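Local coordinates for protein peptidase S15/CocE/NonD (Thaumarchaeota archaeon SCGC AB-539-E09, PDB 4PF1) that probably acts as a serine aminopeptidase, cleaving residues from the amino-terminal ends of peptides with an alpha/beta-hydrolase catalytic domain, at residues Ile39-Gly44 against Thr137-Asp142; Asp460-Ala465 against Gly523-Leu528; Gly498-Trp503 against Gln589-Asn594. All coordinates share one frame; numbering follows the deposited sequence.

Contact 1: Ile39-Gly44 against Thr137-Asp142; sequences IPMRDG and TYDTID
Arg42 and Asp139 pair side-on where a type I beta turn, Met41 to Gly44, in the beta hairpin of strands 32-40 and 46-54 at the margin of the alpha/beta-hydrolase sheet, meets helix 133-147. The two side chains cross at about a right angle, their guanidinium and carboxylate planes 34° apart. Arg42 NE lies 3.0 Å from Asp139 OD2, within the guanidinium plane and on the syn lone pair of that oxygen, while NH1 reaches OD1 at 2.9 Å. OD2 is gripped a second time, by the backbone N of Arg42, which comes from above the carboxylate plane at 3.1 Å. One carboxylate thus holds both the backbone and the side chain of the turn residue. CG of Arg42 sits between the backbone N and the carbonyl carbon (chi1 59°), and the bend at chi3 turns NE toward the carboxylate. The Tyr138 ring stands nearly perpendicular to the guanidinium, at 86°, with Tyr138 CD1 at the guanidinium edge, near its plane. Met41 also meets Asp139, with SD 3.8 Å from Asp139 CB. Thr140 OG1 is hydrogen-bonded to Asp136 O, one helical turn earlier, and to Gln104 NE2; the same oxygen is touched by Met41 CE at 3.6 Å.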
# COMPACT_ATOMS: atom_id res chain seq x y z
N ILE A 39 19.24 13.07 -40.43
CA ILE A 39 18.68 13.23 -41.78
C ILE A 39 18.62 14.71 -42.16
O ILE A 39 17.97 15.51 -41.47
CB ILE A 39 17.28 12.54 -41.93
CG1 ILE A 39 17.36 11.03 -41.59
CG2 ILE A 39 16.72 12.76 -43.34
CD1 ILE A 39 15.99 10.33 -41.46
N PRO A 40 19.26 15.10 -43.29
CA PRO A 40 19.19 16.51 -43.72
C PRO A 40 17.86 16.83 -44.40
O PRO A 40 17.42 16.10 -45.29
CB PRO A 40 20.37 16.65 -44.69
CG PRO A 40 21.01 15.29 -44.80
CD PRO A 40 20.06 14.30 -44.24
N MET A 41 17.23 17.94 -43.98
CA MET A 41 15.98 18.41 -44.58
C MET A 41 16.30 19.21 -45.85
O MET A 41 17.48 19.39 -46.17
CB MET A 41 15.17 19.26 -43.56
CG MET A 41 14.81 18.50 -42.28
SD MET A 41 13.69 17.10 -42.54
CE MET A 41 14.78 15.76 -42.32
N ARG A 42 15.27 19.67 -46.59
CA ARG A 42 15.43 20.42 -47.85
C ARG A 42 16.19 21.76 -47.66
O ARG A 42 16.67 22.33 -48.65
CB ARG A 42 14.07 20.66 -48.53
CG ARG A 42 13.07 21.45 -47.68
CD ARG A 42 11.69 21.43 -48.28
NE ARG A 42 11.11 20.09 -48.29
CZ ARG A 42 9.99 19.76 -48.93
NH1 ARG A 42 9.53 18.52 -48.89
NH2 ARG A 42 9.32 20.68 -49.62
N ASP A 43 16.27 22.27 -46.41
CA ASP A 43 16.98 23.51 -46.13
C ASP A 43 18.38 23.24 -45.51
O ASP A 43 19.09 24.18 -45.15
CB ASP A 43 16.13 24.43 -45.22
CG ASP A 43 15.89 23.93 -43.81
OD1 ASP A 43 15.94 22.69 -43.60
OD2 ASP A 43 15.61 24.76 -42.92
N GLY A 44 18.76 21.96 -45.44
CA GLY A 44 20.06 21.55 -44.92
C GLY A 44 20.10 21.23 -43.43
O GLY A 44 21.04 20.59 -42.96
N THR A 137 8.48 15.98 -42.56
CA THR A 137 7.97 14.60 -42.61
C THR A 137 8.23 14.00 -43.99
O THR A 137 8.68 12.86 -44.07
CB THR A 137 6.47 14.57 -42.27
OG1 THR A 137 6.29 15.02 -40.93
CG2 THR A 137 5.86 13.19 -42.43
N TYR A 138 7.93 14.77 -45.08
CA TYR A 138 8.14 14.32 -46.46
C TYR A 138 9.61 13.96 -46.69
O TYR A 138 9.90 12.92 -47.29
CB TYR A 138 7.68 15.39 -47.48
CG TYR A 138 7.80 14.93 -48.92
CD1 TYR A 138 9.00 15.05 -49.61
CD2 TYR A 138 6.71 14.38 -49.59
CE1 TYR A 138 9.13 14.59 -50.92
CE2 TYR A 138 6.82 13.93 -50.90
CZ TYR A 138 8.03 14.04 -51.57
OH TYR A 138 8.15 13.59 -52.86
N ASP A 139 10.54 14.82 -46.23
CA ASP A 139 11.99 14.62 -46.39
C ASP A 139 12.48 13.44 -45.53
O ASP A 139 13.40 12.73 -45.94
CB ASP A 139 12.76 15.90 -46.05
CG ASP A 139 12.35 17.12 -46.88
OD1 ASP A 139 11.81 16.92 -47.99
OD2 ASP A 139 12.56 18.25 -46.40
N THR A 140 11.83 13.20 -44.37
CA THR A 140 12.14 12.09 -43.47
C THR A 140 11.69 10.75 -44.09
O THR A 140 12.48 9.82 -44.13
CB THR A 140 11.51 12.33 -42.08
OG1 THR A 140 12.11 13.48 -41.49
CG2 THR A 140 11.67 11.13 -41.14
N ILE A 141 10.42 10.67 -44.57
CA ILE A 141 9.86 9.45 -45.16
C ILE A 141 10.66 9.06 -46.43
O ILE A 141 10.96 7.88 -46.62
CB ILE A 141 8.33 9.57 -45.45
CG1 ILE A 141 7.53 9.73 -44.13
CG2 ILE A 141 7.82 8.36 -46.25
CD1 ILE A 141 6.02 10.06 -44.31
N ASP A 142 11.03 10.06 -47.26
CA ASP A 142 11.80 9.86 -48.49
C ASP A 142 13.16 9.23 -48.20
O ASP A 142 13.55 8.30 -48.90
CB ASP A 142 11.97 11.17 -49.26
CG ASP A 142 12.30 10.97 -50.72
OD1 ASP A 142 11.40 10.51 -51.47
OD2 ASP A 142 13.44 11.26 -51.12

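Contact 2: Asp460-Ala465 against Gly523-Leu528; sequences DQRHTA and GYQQML
Asp460 and Gln461 meet Gln525 through two hydrogen bonds running in opposite directions. Gln461 N donates to Gln525 O at 2.8 Å. In return, Gln525 N donates to Asp460 OD1 at 2.9 Å, on the anti side of the carboxylate and 33° out of its plane. CG of Asp460 is anti to its backbone N (chi1 177°), which carries the carboxylate toward this amide.

The charged interaction is local to 460-465. Arg462 grips OD2 of Asp460 side-on: NE, 2.8 Å away, meets its syn lone pair, while NH2 approaches the same oxygen from above the carboxylate plane. The guanidinium lays one face over the peptide joining Gly523 to Tyr524, NH1 being 3.3 Å from Gly523 C, and NH1 also donates to Gly522 O. An alanine in place of Arg462 would probably leave Asp460 OD2 without its two Arg462 donors and Gly522 O without NH1, and uncover the Gly523-Tyr524 peptide.

Van der Waals contacts complete the interface. Arg462 CG touches the Gln525 side chain, and Asp460 CB sits at the edge of the Tyr524 ring, 3.7 Å from CD1. Gln461 and Met527 cross obliquely, Met527 SD 3.7 Å from Gln461 CD; beyond it, Gln461 OE1 is bound by Lys506 NZ. Arg441 and Pro442 of a second subunit pack on Asp460 and Arg462 respectively.

Gln461 is the N-cap residue of the short helix 462-465, and a single beta bridge pairs Asp460 with Gln526. A connecting segment thus runs into a helical turn beside the outermost strand 525-534 of a four-stranded antiparallel sheet, within the beta-rich C-terminal domain of S15-family peptidases.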
# COMPACT_ATOMS: atom_id res chain seq x y z
N ASP A 460 -14.17 12.50 -7.08
CA ASP A 460 -15.39 12.65 -6.29
C ASP A 460 -15.64 14.14 -6.10
O ASP A 460 -14.73 14.87 -5.70
CB ASP A 460 -15.25 11.90 -4.94
CG ASP A 460 -16.43 12.04 -3.99
OD1 ASP A 460 -17.58 12.19 -4.48
OD2 ASP A 460 -16.21 11.93 -2.77
N GLN A 461 -16.82 14.61 -6.49
CA GLN A 461 -17.16 16.03 -6.42
C GLN A 461 -17.95 16.37 -5.14
O GLN A 461 -18.53 17.45 -5.05
CB GLN A 461 -17.91 16.47 -7.70
CG GLN A 461 -17.05 16.40 -8.99
CD GLN A 461 -15.76 17.18 -8.90
OE1 GLN A 461 -15.75 18.41 -8.85
NE2 GLN A 461 -14.63 16.48 -8.87
N ARG A 462 -17.91 15.48 -4.13
CA ARG A 462 -18.57 15.73 -2.84
C ARG A 462 -17.93 16.91 -2.09
O ARG A 462 -18.63 17.60 -1.34
CB ARG A 462 -18.55 14.46 -1.97
CG ARG A 462 -19.77 13.56 -2.18
CD ARG A 462 -19.77 12.34 -1.27
NE ARG A 462 -18.68 11.41 -1.60
CZ ARG A 462 -18.68 10.12 -1.29
NH1 ARG A 462 -19.71 9.58 -0.65
NH2 ARG A 462 -17.66 9.35 -1.64
N HIS A 463 -16.60 17.16 -2.30
CA HIS A 463 -15.86 18.24 -1.63
C HIS A 463 -16.36 19.64 -2.05
O HIS A 463 -16.32 20.57 -1.24
CB HIS A 463 -14.33 18.10 -1.84
CG HIS A 463 -13.82 18.47 -3.20
ND1 HIS A 463 -13.21 19.69 -3.43
CD2 HIS A 463 -13.77 17.73 -4.33
CE1 HIS A 463 -12.83 19.67 -4.70
NE2 HIS A 463 -13.15 18.51 -5.29
N THR A 464 -16.88 19.77 -3.28
CA THR A 464 -17.45 21.03 -3.77
C THR A 464 -18.96 21.07 -3.52
O THR A 464 -19.52 22.16 -3.42
CB THR A 464 -17.13 21.23 -5.26
OG1 THR A 464 -17.51 20.07 -5.99
CG2 THR A 464 -15.67 21.54 -5.51
N ALA A 465 -19.61 19.90 -3.40
CA ALA A 465 -21.06 19.79 -3.19
C ALA A 465 -21.54 20.51 -1.91
O ALA A 465 -22.62 21.10 -1.93
CB ALA A 465 -21.47 18.33 -3.14
N GLY A 523 -22.29 6.77 -2.33
CA GLY A 523 -22.49 8.21 -2.36
C GLY A 523 -21.56 8.97 -3.29
O GLY A 523 -21.74 10.17 -3.49
N TYR A 524 -20.57 8.26 -3.87
CA TYR A 524 -19.54 8.78 -4.77
C TYR A 524 -20.14 9.65 -5.89
O TYR A 524 -21.00 9.20 -6.65
CB TYR A 524 -18.73 7.58 -5.32
CG TYR A 524 -17.76 7.82 -6.47
CD1 TYR A 524 -16.91 8.93 -6.47
CD2 TYR A 524 -17.56 6.85 -7.45
CE1 TYR A 524 -15.97 9.12 -7.49
CE2 TYR A 524 -16.61 7.02 -8.45
CZ TYR A 524 -15.82 8.15 -8.47
OH TYR A 524 -14.90 8.31 -9.48
N GLN A 525 -19.73 10.92 -5.92
CA GLN A 525 -20.16 11.91 -6.90
C GLN A 525 -19.14 11.95 -8.04
O GLN A 525 -18.32 12.87 -8.13
CB GLN A 525 -20.35 13.29 -6.26
CG GLN A 525 -21.61 13.40 -5.40
CD GLN A 525 -21.83 14.78 -4.83
OE1 GLN A 525 -21.27 15.77 -5.31
NE2 GLN A 525 -22.70 14.89 -3.84
N GLN A 526 -19.15 10.89 -8.86
CA GLN A 526 -18.22 10.70 -9.96
C GLN A 526 -18.43 11.72 -11.07
O GLN A 526 -19.45 11.69 -11.75
CB GLN A 526 -18.38 9.28 -10.53
CG GLN A 526 -17.38 8.94 -11.65
CD GLN A 526 -18.03 8.16 -12.76
OE1 GLN A 526 -18.72 7.15 -12.54
NE2 GLN A 526 -17.81 8.61 -13.99
N MET A 527 -17.42 12.59 -11.29
CA MET A 527 -17.48 13.55 -12.39
C MET A 527 -17.44 12.77 -13.71
O MET A 527 -16.72 11.77 -13.81
CB MET A 527 -16.34 14.57 -12.30
CG MET A 527 -16.61 15.83 -13.12
SD MET A 527 -15.67 17.26 -12.56
CE MET A 527 -14.03 16.82 -13.20
N LEU A 528 -18.28 13.17 -14.68
CA LEU A 528 -18.42 12.45 -15.94
C LEU A 528 -18.10 13.32 -17.15
O LEU A 528 -17.44 12.86 -18.09
CB LEU A 528 -19.86 11.89 -16.03
CG LEU A 528 -20.18 10.98 -17.21
CD1 LEU A 528 -19.61 9.58 -17.00
CD2 LEU A 528 -21.66 10.92 -17.44

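Contact 3: Gly498-Trp503 against Gln589-Asn594; sequences GSDADW and QTFVPN
Ser499 and Asp500 meet Gln589 to Phe591 where two loops of the beta-rich C-terminal domain pass each other, one entering strand 502-510 and the other lying between strands 571-577 and 606-625. Ser499 OG, set between the backbone N and the carbonyl carbon (chi1 36°), accepts a hydrogen bond from Phe591 N at 2.8 Å. The backbone N of Ser499 donates to Gln589 O at 3.2 Å. The same oxygen receives a CA-H...O contact from Gly498, where a CB would clash with it; another such contact joins Gln589 CA to Asp500 O at 3.1 Å. The Asp500 side chain can be followed outward. Its CB rests 3.9 Å from Thr590 O. At the carboxylate, OD1 takes the N-H of Ala501 and one from Asn587 ND2. OD2 forms a salt bridge with Arg536 and comes no nearer the Phe591 ring than 4.2 Å, at CD1, the carboxylate and ring planes 36° apart. Gln589 OE1 is held by Ser430 OG and by a water that also accepts from Asp502 N. A second water bridges the loops at the tip of Asp500, donating to Asp500 OD2 and Thr590 O, each 2.7 Å away, and accepting from Val592 N.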
# COMPACT_ATOMS: atom_id res chain seq x y z
N GLY A 498 -20.86 41.45 -11.10
CA GLY A 498 -19.60 41.93 -11.67
C GLY A 498 -19.67 42.19 -13.17
O GLY A 498 -20.74 42.09 -13.77
N SER A 499 -18.51 42.52 -13.79
CA SER A 499 -18.43 42.82 -15.23
C SER A 499 -17.70 41.71 -16.02
O SER A 499 -17.54 41.83 -17.24
CB SER A 499 -17.78 44.18 -15.48
OG SER A 499 -16.74 44.47 -14.56
N ASP A 500 -17.29 40.64 -15.32
CA ASP A 500 -16.68 39.45 -15.92
C ASP A 500 -16.93 38.25 -15.00
O ASP A 500 -17.21 38.45 -13.82
CB ASP A 500 -15.17 39.65 -16.19
CG ASP A 500 -14.59 38.75 -17.28
OD1 ASP A 500 -15.24 37.74 -17.64
OD2 ASP A 500 -13.47 39.04 -17.76
N ALA A 501 -16.91 37.02 -15.56
CA ALA A 501 -17.16 35.80 -14.79
C ALA A 501 -16.76 34.56 -15.54
O ALA A 501 -16.85 34.52 -16.76
CB ALA A 501 -18.64 35.69 -14.43
N ASP A 502 -16.35 33.53 -14.80
CA ASP A 502 -16.08 32.19 -15.31
C ASP A 502 -17.23 31.30 -14.89
O ASP A 502 -17.73 31.45 -13.77
CB ASP A 502 -14.75 31.63 -14.77
CG ASP A 502 -13.51 32.09 -15.51
OD1 ASP A 502 -13.66 32.70 -16.58
OD2 ASP A 502 -12.40 31.84 -15.01
N TRP A 503 -17.69 30.42 -15.77
CA TRP A 503 -18.79 29.52 -15.43
C TRP A 503 -18.36 28.08 -15.67
O TRP A 503 -18.08 27.69 -16.81
CB TRP A 503 -20.08 29.87 -16.19
CG TRP A 503 -20.56 31.28 -15.98
CD1 TRP A 503 -20.37 32.34 -16.81
CD2 TRP A 503 -21.28 31.78 -14.85
NE1 TRP A 503 -20.95 33.47 -16.29
CE2 TRP A 503 -21.52 33.16 -15.08
CE3 TRP A 503 -21.79 31.20 -13.67
CZ2 TRP A 503 -22.23 33.96 -14.17
CZ3 TRP A 503 -22.49 31.99 -12.77
CH2 TRP A 503 -22.69 33.36 -13.02
N GLN A 589 -13.55 39.01 -11.98
CA GLN A 589 -14.99 39.26 -11.81
C GLN A 589 -15.32 40.76 -12.00
O GLN A 589 -16.45 41.19 -11.80
CB GLN A 589 -15.55 38.66 -10.50
CG GLN A 589 -15.36 37.14 -10.48
CD GLN A 589 -15.99 36.39 -9.33
OE1 GLN A 589 -16.20 35.18 -9.43
NE2 GLN A 589 -16.22 37.05 -8.21
N THR A 590 -14.32 41.53 -12.47
CA THR A 590 -14.43 42.90 -12.98
C THR A 590 -13.70 42.87 -14.31
O THR A 590 -12.70 42.15 -14.43
CB THR A 590 -13.88 43.98 -12.00
OG1 THR A 590 -12.46 43.89 -11.91
CG2 THR A 590 -14.54 43.93 -10.63
N PHE A 591 -14.22 43.56 -15.34
CA PHE A 591 -13.61 43.51 -16.67
C PHE A 591 -12.26 44.25 -16.72
O PHE A 591 -12.18 45.43 -16.36
CB PHE A 591 -14.55 44.06 -17.75
CG PHE A 591 -14.03 43.88 -19.16
CD1 PHE A 591 -14.11 42.65 -19.80
CD2 PHE A 591 -13.42 44.94 -19.83
CE1 PHE A 591 -13.62 42.49 -21.10
CE2 PHE A 591 -12.91 44.77 -21.12
CZ PHE A 591 -13.02 43.55 -21.75
N VAL A 592 -11.22 43.54 -17.19
CA VAL A 592 -9.86 44.06 -17.41
C VAL A 592 -9.47 43.76 -18.88
O VAL A 592 -10.00 42.80 -19.45
CB VAL A 592 -8.81 43.50 -16.40
CG1 VAL A 592 -9.12 43.96 -14.97
CG2 VAL A 592 -8.70 41.98 -16.47
N PRO A 593 -8.57 44.55 -19.52
CA PRO A 593 -8.21 44.25 -20.92
C PRO A 593 -7.55 42.87 -21.10
O PRO A 593 -7.84 42.18 -22.07
CB PRO A 593 -7.24 45.39 -21.30
CG PRO A 593 -7.51 46.47 -20.30
CD PRO A 593 -7.86 45.75 -19.04
N ASN A 594 -6.71 42.47 -20.13
CA ASN A 594 -6.00 41.19 -20.16
C ASN A 594 -5.92 40.59 -18.75
O ASN A 594 -5.30 41.17 -17.86
CB ASN A 594 -4.59 41.39 -20.76
CG ASN A 594 -3.96 40.13 -21.32
OD1 ASN A 594 -4.34 39.00 -20.99
ND2 ASN A 594 -2.97 40.30 -22.17
O HOH W 1 -11.79 40.67 -16.49
O HOH W 2 -15.59 33.99 -12.02

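How the contacts relate
Contact 1 belongs to the catalytic alpha/beta-hydrolase part, with its centre about 51 Å from that of contact 2 and 48 Å from that of contact 3. Contacts 2 and 3 share the C-terminal domain: strands 525-534 and 502-510 are neighbours in one antiparallel sheet, yet the nearest atoms of the two contacts are about 12 Å apart. Contact 2 is buried and borders a second subunit; contacts 1 and 3 are partly buried and touch no other chain of the assembly. Their chemistry also differs. An ion pair spans the segments in contact 1 and lies within one segment in contact 2; in contact 3 none joins the two segments, Asp500 pairing with Arg536 outside them.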